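PDB 1V4V: UDP-N-Acetylglucosamine 2-Epimerase from Thermus thermophilus, which probably interconverts UDP-N-acetylglucosamine and UDP-N-acetylmannosamine by inverting the configuration at C2 of the sugar. Local coordinates for residues 174-180 and 348-354; 224-228 and 328-333. All coordinates share one frame. Residue numbers count along the deposited sequence, not the author numbering.

The chain first builds the N-terminal Rossmann-like domain, whose parallel sheet finishes at edge strand 171-173. Residues 174-180 follow and lead into helix 177-188 and on to the second domain. There residues 224-228 end helix 214-227 and, about a hundred residues later, meet 328-333 at the end of helix 321-332, so interaction 2 closes a loop inside the C-terminal domain. The chain then returns toward the first domain, where 348-354 meets 174-180. Interaction 1 thus brings together the outgoing and returning chain of this two-domain GT-B fold, and interaction 2 is nested inside its loop; their nearest atoms are about 16 Å apart.

Interaction 1: 174-180 and 348-354; sequences TGQTGVD and YGDGKAG
Two loops, each running into the first turn of a helix, lie against one another with CA-CA approaches of 4.3 Å for Gly175-Gly349, 4.9 Å for Thr177-Ala353 and 4.2 Å for Asp180-Gly351. Thr174 (chi1 p) bonds its OG1 to Gly175 O (2.8 Å), while a water links Thr174 O (2.7 Å) to Asp350 N (3.1 Å). Gly175, at phi/psi 88/-180, must be glycine: a CB would jam against the preceding carbonyl and crowd Gly349 CA. Gln176 N donates to Tyr348 O (2.9 Å), and a second water joins Gln176 O (2.8 Å) to Gly351 N (2.9 Å). Thr177 packs CG2 3.8 Å from Ala353 CB, a methyl small enough for the hollow formed by the backbone of residues 174-177. Val179 (chi1 t) lays CG1 3.5 Å from Gly351 CA, where glycine also suits the positive phi of 82°. Asp180 (chi1 m) completes the contact: OD2 accepts from Gly354 N (2.9 Å) and OD1, weakly, from Ala353 N (3.1 Å). The carboxylate suits this place because it faces free N-H groups following N-cap Lys352. Asp350 OD2 accepts from Lys352 N (2.9 Å), forming an Asx turn. Here the returning chain enters helix 353-364, which, as in other GT-B proteins, packs back on the N-terminal domain. Helix 15-29 touches Thr177 and Asp180, helix 283-291 touches Val179 and Tyr348, and Thr174, following edge strand 171-173, pairs by backbone with Ala152 of strand 149-152.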
loop_
_atom_site.group_PDB
_atom_site.type_symbol
_atom_site.label_atom_id
_atom_site.label_comp_id
_atom_site.label_asym_id
_atom_site.label_seq_id
_atom_site.Cartn_x
_atom_site.Cartn_y
_atom_site.Cartn_z
ATOM N N THR A 174 0.925 -0.340 20.651
ATOM C CA THR A 174 0.674 -1.513 21.476
ATOM C C THR A 174 1.868 -2.152 22.173
ATOM O O THR A 174 1.693 -2.880 23.147
ATOM C CB THR A 174 0.031 -2.620 20.629
ATOM O OG1 THR A 174 0.972 -3.046 19.633
ATOM C CG2 THR A 174 -1.229 -2.109 19.938
ATOM N N GLY A 175 3.071 -1.877 21.685
ATOM C CA GLY A 175 4.243 -2.531 22.240
ATOM C C GLY A 175 4.331 -3.806 21.413
ATOM O O GLY A 175 3.485 -4.019 20.543
ATOM N N GLN A 176 5.313 -4.666 21.668
ATOM C CA GLN A 176 5.446 -5.881 20.870
ATOM C C GLN A 176 4.698 -7.109 21.382
ATOM O O GLN A 176 4.804 -7.470 22.554
ATOM C CB GLN A 176 6.928 -6.226 20.701
ATOM C CG GLN A 176 7.736 -5.124 20.039
ATOM C CD GLN A 176 9.089 -5.609 19.548
ATOM O OE1 GLN A 176 10.039 -4.830 19.438
ATOM N NE2 GLN A 176 9.178 -6.899 19.238
ATOM N N THR A 177 3.942 -7.761 20.500
ATOM C CA THR A 177 3.216 -8.955 20.906
ATOM C C THR A 177 4.221 -10.073 21.172
ATOM O O THR A 177 3.899 -11.067 21.826
ATOM C CB THR A 177 2.207 -9.422 19.830
ATOM O OG1 THR A 177 2.902 -9.771 18.628
ATOM C CG2 THR A 177 1.193 -8.322 19.540
ATOM N N GLY A 178 5.441 -9.895 20.668
ATOM C CA GLY A 178 6.484 -10.887 20.876
ATOM C C GLY A 178 6.718 -11.130 22.358
ATOM O O GLY A 178 7.054 -12.244 22.773
ATOM N N VAL A 179 6.541 -10.086 23.161
ATOM C CA VAL A 179 6.709 -10.196 24.607
ATOM C C VAL A 179 5.656 -11.159 25.153
ATOM O O VAL A 179 5.975 -12.085 25.900
ATOM C CB VAL A 179 6.545 -8.822 25.290
ATOM C CG1 VAL A 179 6.716 -8.962 26.805
ATOM C CG2 VAL A 179 7.565 -7.850 24.734
ATOM N N ASP A 180 4.400 -10.934 24.765
ATOM C CA ASP A 180 3.291 -11.788 25.190
ATOM C C ASP A 180 3.593 -13.241 24.818
ATOM O O ASP A 180 3.336 -14.162 25.595
ATOM C CB ASP A 180 1.989 -11.405 24.472
ATOM C CG ASP A 180 1.600 -9.957 24.667
ATOM O OD1 ASP A 180 2.467 -9.072 24.534
ATOM O OD2 ASP A 180 0.408 -9.702 24.939
ATOM N N TYR A 348 10.331 -3.020 25.457
ATOM C CA TYR A 348 9.724 -3.560 24.239
ATOM C C TYR A 348 8.212 -3.731 24.330
ATOM O O TYR A 348 7.516 -3.689 23.318
ATOM C CB TYR A 348 10.349 -4.913 23.896
ATOM C CG TYR A 348 11.859 -4.915 23.936
ATOM C CD1 TYR A 348 12.605 -4.206 22.994
ATOM C CD2 TYR A 348 12.542 -5.614 24.929
ATOM C CE1 TYR A 348 14.006 -4.194 23.045
ATOM C CE2 TYR A 348 13.934 -5.609 24.986
ATOM C CZ TYR A 348 14.656 -4.898 24.044
ATOM O OH TYR A 348 16.032 -4.888 24.115
ATOM N N GLY A 349 7.704 -3.931 25.541
ATOM C CA GLY A 349 6.274 -4.115 25.720
ATOM C C GLY A 349 5.980 -4.641 27.111
ATOM O O GLY A 349 6.874 -5.174 27.763
ATOM N N ASP A 350 4.736 -4.499 27.561
ATOM C CA ASP A 350 4.350 -4.948 28.896
ATOM C C ASP A 350 3.767 -6.362 28.954
ATOM O O ASP A 350 3.198 -6.761 29.968
ATOM C CB ASP A 350 3.367 -3.945 29.524
ATOM C CG ASP A 350 2.058 -3.825 28.748
ATOM O OD1 ASP A 350 1.274 -2.899 29.050
ATOM O OD2 ASP A 350 1.806 -4.655 27.849
ATOM N N GLY A 351 3.908 -7.118 27.866
ATOM C CA GLY A 351 3.399 -8.479 27.838
ATOM C C GLY A 351 1.917 -8.608 27.546
ATOM O O GLY A 351 1.376 -9.719 27.509
ATOM N N LYS A 352 1.255 -7.477 27.328
ATOM C CA LYS A 352 -0.173 -7.483 27.040
ATOM C C LYS A 352 -0.529 -6.778 25.726
ATOM O O LYS A 352 -1.634 -6.263 25.564
ATOM C CB LYS A 352 -0.923 -6.851 28.215
ATOM C CG LYS A 352 -0.690 -7.618 29.514
ATOM C CD LYS A 352 -1.295 -6.932 30.717
ATOM C CE LYS A 352 -1.082 -7.776 31.966
ATOM N NZ LYS A 352 -1.636 -9.154 31.797
ATOM N N ALA A 353 0.412 -6.767 24.787
ATOM C CA ALA A 353 0.187 -6.137 23.490
ATOM C C ALA A 353 -0.942 -6.850 22.748
ATOM O O ALA A 353 -1.734 -6.217 22.045
ATOM C CB ALA A 353 1.468 -6.179 22.661
ATOM N N GLY A 354 -1.005 -8.168 22.914
ATOM C CA GLY A 354 -2.029 -8.959 22.259
ATOM C C GLY A 354 -3.416 -8.542 22.694
ATOM O O GLY A 354 -4.339 -8.472 21.883
HETATM O O HOH W 1 2.688 -4.047 25.315
HETATM O O HOH W 2 4.095 -6.572 25.070
#

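Interaction 2: 224-228 and 328-333; sequences VAEAF and VKGLLE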
loop_
_atom_site.group_PDB
_atom_site.type_symbol
_atom_site.label_atom_id
_atom_site.label_comp_id
_atom_site.label_asym_id
_atom_site.label_seq_id
_atom_site.Cartn_x
_atom_site.Cartn_y
_atom_site.Cartn_z
ATOM N N VAL A 224 33.048 -20.034 37.083
ATOM C CA VAL A 224 31.840 -19.549 37.739
ATOM C C VAL A 224 31.108 -20.731 38.381
ATOM O O VAL A 224 30.703 -20.672 39.543
ATOM C CB VAL A 224 30.882 -18.853 36.733
ATOM C CG1 VAL A 224 29.576 -18.478 37.428
ATOM C CG2 VAL A 224 31.550 -17.601 36.153
ATOM N N ALA A 225 30.948 -21.807 37.623
ATOM C CA ALA A 225 30.252 -22.986 38.130
ATOM C C ALA A 225 30.929 -23.535 39.386
ATOM O O ALA A 225 30.265 -23.941 40.336
ATOM C CB ALA A 225 30.188 -24.059 37.046
ATOM N N GLU A 226 32.256 -23.540 39.399
ATOM C CA GLU A 226 32.974 -24.043 40.564
ATOM C C GLU A 226 32.772 -23.142 41.783
ATOM O O GLU A 226 32.801 -23.607 42.923
ATOM C CB GLU A 226 34.460 -24.170 40.233
ATOM C CG GLU A 226 34.726 -25.137 39.096
ATOM C CD GLU A 226 36.181 -25.172 38.686
ATOM O OE1 GLU A 226 36.740 -24.094 38.391
ATOM O OE2 GLU A 226 36.760 -26.278 38.652
ATOM N N ALA A 227 32.547 -21.854 41.540
ATOM C CA ALA A 227 32.344 -20.900 42.630
ATOM C C ALA A 227 30.922 -20.919 43.195
ATOM O O ALA A 227 30.673 -20.364 44.269
ATOM C CB ALA A 227 32.693 -19.481 42.155
ATOM N N PHE A 228 29.996 -21.543 42.468
ATOM C CA PHE A 228 28.592 -21.626 42.879
ATOM C C PHE A 228 28.088 -23.062 42.775
ATOM O O PHE A 228 27.233 -23.374 41.947
ATOM C CB PHE A 228 27.742 -20.720 41.985
ATOM C CG PHE A 228 28.061 -19.270 42.142
ATOM C CD1 PHE A 228 27.506 -18.538 43.184
ATOM C CD2 PHE A 228 28.968 -18.652 41.289
ATOM C CE1 PHE A 228 27.857 -17.200 43.376
ATOM C CE2 PHE A 228 29.324 -17.317 41.475
ATOM C CZ PHE A 228 28.768 -16.597 42.518
ATOM N N VAL A 328 30.045 -12.041 36.205
ATOM C CA VAL A 328 29.021 -13.031 36.513
ATOM C C VAL A 328 29.036 -13.403 37.995
ATOM O O VAL A 328 27.984 -13.493 38.633
ATOM C CB VAL A 328 29.198 -14.287 35.629
ATOM C CG1 VAL A 328 28.170 -15.349 36.000
ATOM C CG2 VAL A 328 29.024 -13.894 34.157
ATOM N N LYS A 329 30.222 -13.610 38.552
ATOM C CA LYS A 329 30.309 -13.963 39.967
ATOM C C LYS A 329 29.772 -12.804 40.813
ATOM O O LYS A 329 29.018 -13.011 41.762
ATOM C CB LYS A 329 31.760 -14.275 40.356
ATOM C CG LYS A 329 31.951 -14.573 41.846
ATOM C CD LYS A 329 33.394 -14.982 42.140
ATOM C CE LYS A 329 33.597 -15.321 43.614
ATOM N NZ LYS A 329 33.416 -14.139 44.497
ATOM N N GLY A 330 30.157 -11.583 40.455
ATOM C CA GLY A 330 29.696 -10.417 41.195
ATOM C C GLY A 330 28.183 -10.272 41.178
ATOM O O GLY A 330 27.562 -9.976 42.200
ATOM N N LEU A 331 27.582 -10.490 40.014
ATOM C CA LEU A 331 26.135 -10.376 39.872
ATOM C C LEU A 331 25.402 -11.459 40.667
ATOM O O LEU A 331 24.411 -11.179 41.340
ATOM C CB LEU A 331 25.745 -10.468 38.392
ATOM C CG LEU A 331 24.252 -10.285 38.099
ATOM C CD1 LEU A 331 23.807 -8.915 38.579
ATOM C CD2 LEU A 331 23.993 -10.436 36.609
ATOM N N LEU A 332 25.888 -12.693 40.594
ATOM C CA LEU A 332 25.254 -13.790 41.320
ATOM C C LEU A 332 25.329 -13.584 42.830
ATOM O O LEU A 332 24.535 -14.158 43.580
ATOM C CB LEU A 332 25.886 -15.131 40.924
ATOM C CG LEU A 332 25.481 -15.608 39.520
ATOM C CD1 LEU A 332 26.305 -16.822 39.103
ATOM C CD2 LEU A 332 23.996 -15.930 39.508
ATOM N N GLU A 333 26.274 -12.761 43.277
ATOM C CA GLU A 333 26.407 -12.470 44.701
ATOM C C GLU A 333 25.833 -11.095 45.064
ATOM O O GLU A 333 26.118 -10.549 46.131
ATOM C CB GLU A 333 27.880 -12.589 45.121
ATOM C CG GLU A 333 28.320 -14.050 45.180
ATOM C CD GLU A 333 29.800 -14.252 45.460
ATOM O OE1 GLU A 333 30.158 -15.373 45.884
ATOM O OE2 GLU A 333 30.602 -13.316 45.251
#
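The ends of helices 214-227 and 321-332 meet through side chains, their backbones nearest at Val224 and Lys329 (CA-CA 6.2 Å). Val328 opens the contact from its buried side: its CG1 lies 3.7 Å from Val224 CG1, and two compact beta-branched side chains, each pointing toward the other segment, let the helices come close. Lys329 sits nearer the solvent. The methylene part of its extended side chain packs beside the aromatic ring, with CG 3.8 Å from Phe228 CE2, while the ammonium group reaches on to Glu333, NZ to OE2 3.0 Å, in a salt bridge within the same segment. A lysine serves both needs, greasy along its length and charged at its tip. The Lys329 carbonyl also lies at the ring edge, O to Phe228 CZ 3.7 Å. Leu332, one helical turn beyond Val328, fills the space between Val224 and Phe228. Its CD1 is 4.0 Å from Val224 CG1 and makes a CH-pi contact over the ring face of Phe228, 4.0 Å from the centroid and 18° off the normal; its CB is 3.6 Å from Phe228 CZ. Glu333, first to leave helical angles, brings CG to 3.7 Å from Phe228 CE1 at the ring edge, so its aliphatic portion borders the aromatic ring. This is plain apolar helix-helix packing within the C-terminal Rossmann-like domain: on the side facing the sheet, Val224 packs on Phe233 of strand 232-236, Val328 on Val297 of strand 296-298 and Leu332 on Leu277 of strand 275-280, so both helices pack against the same parallel sheet.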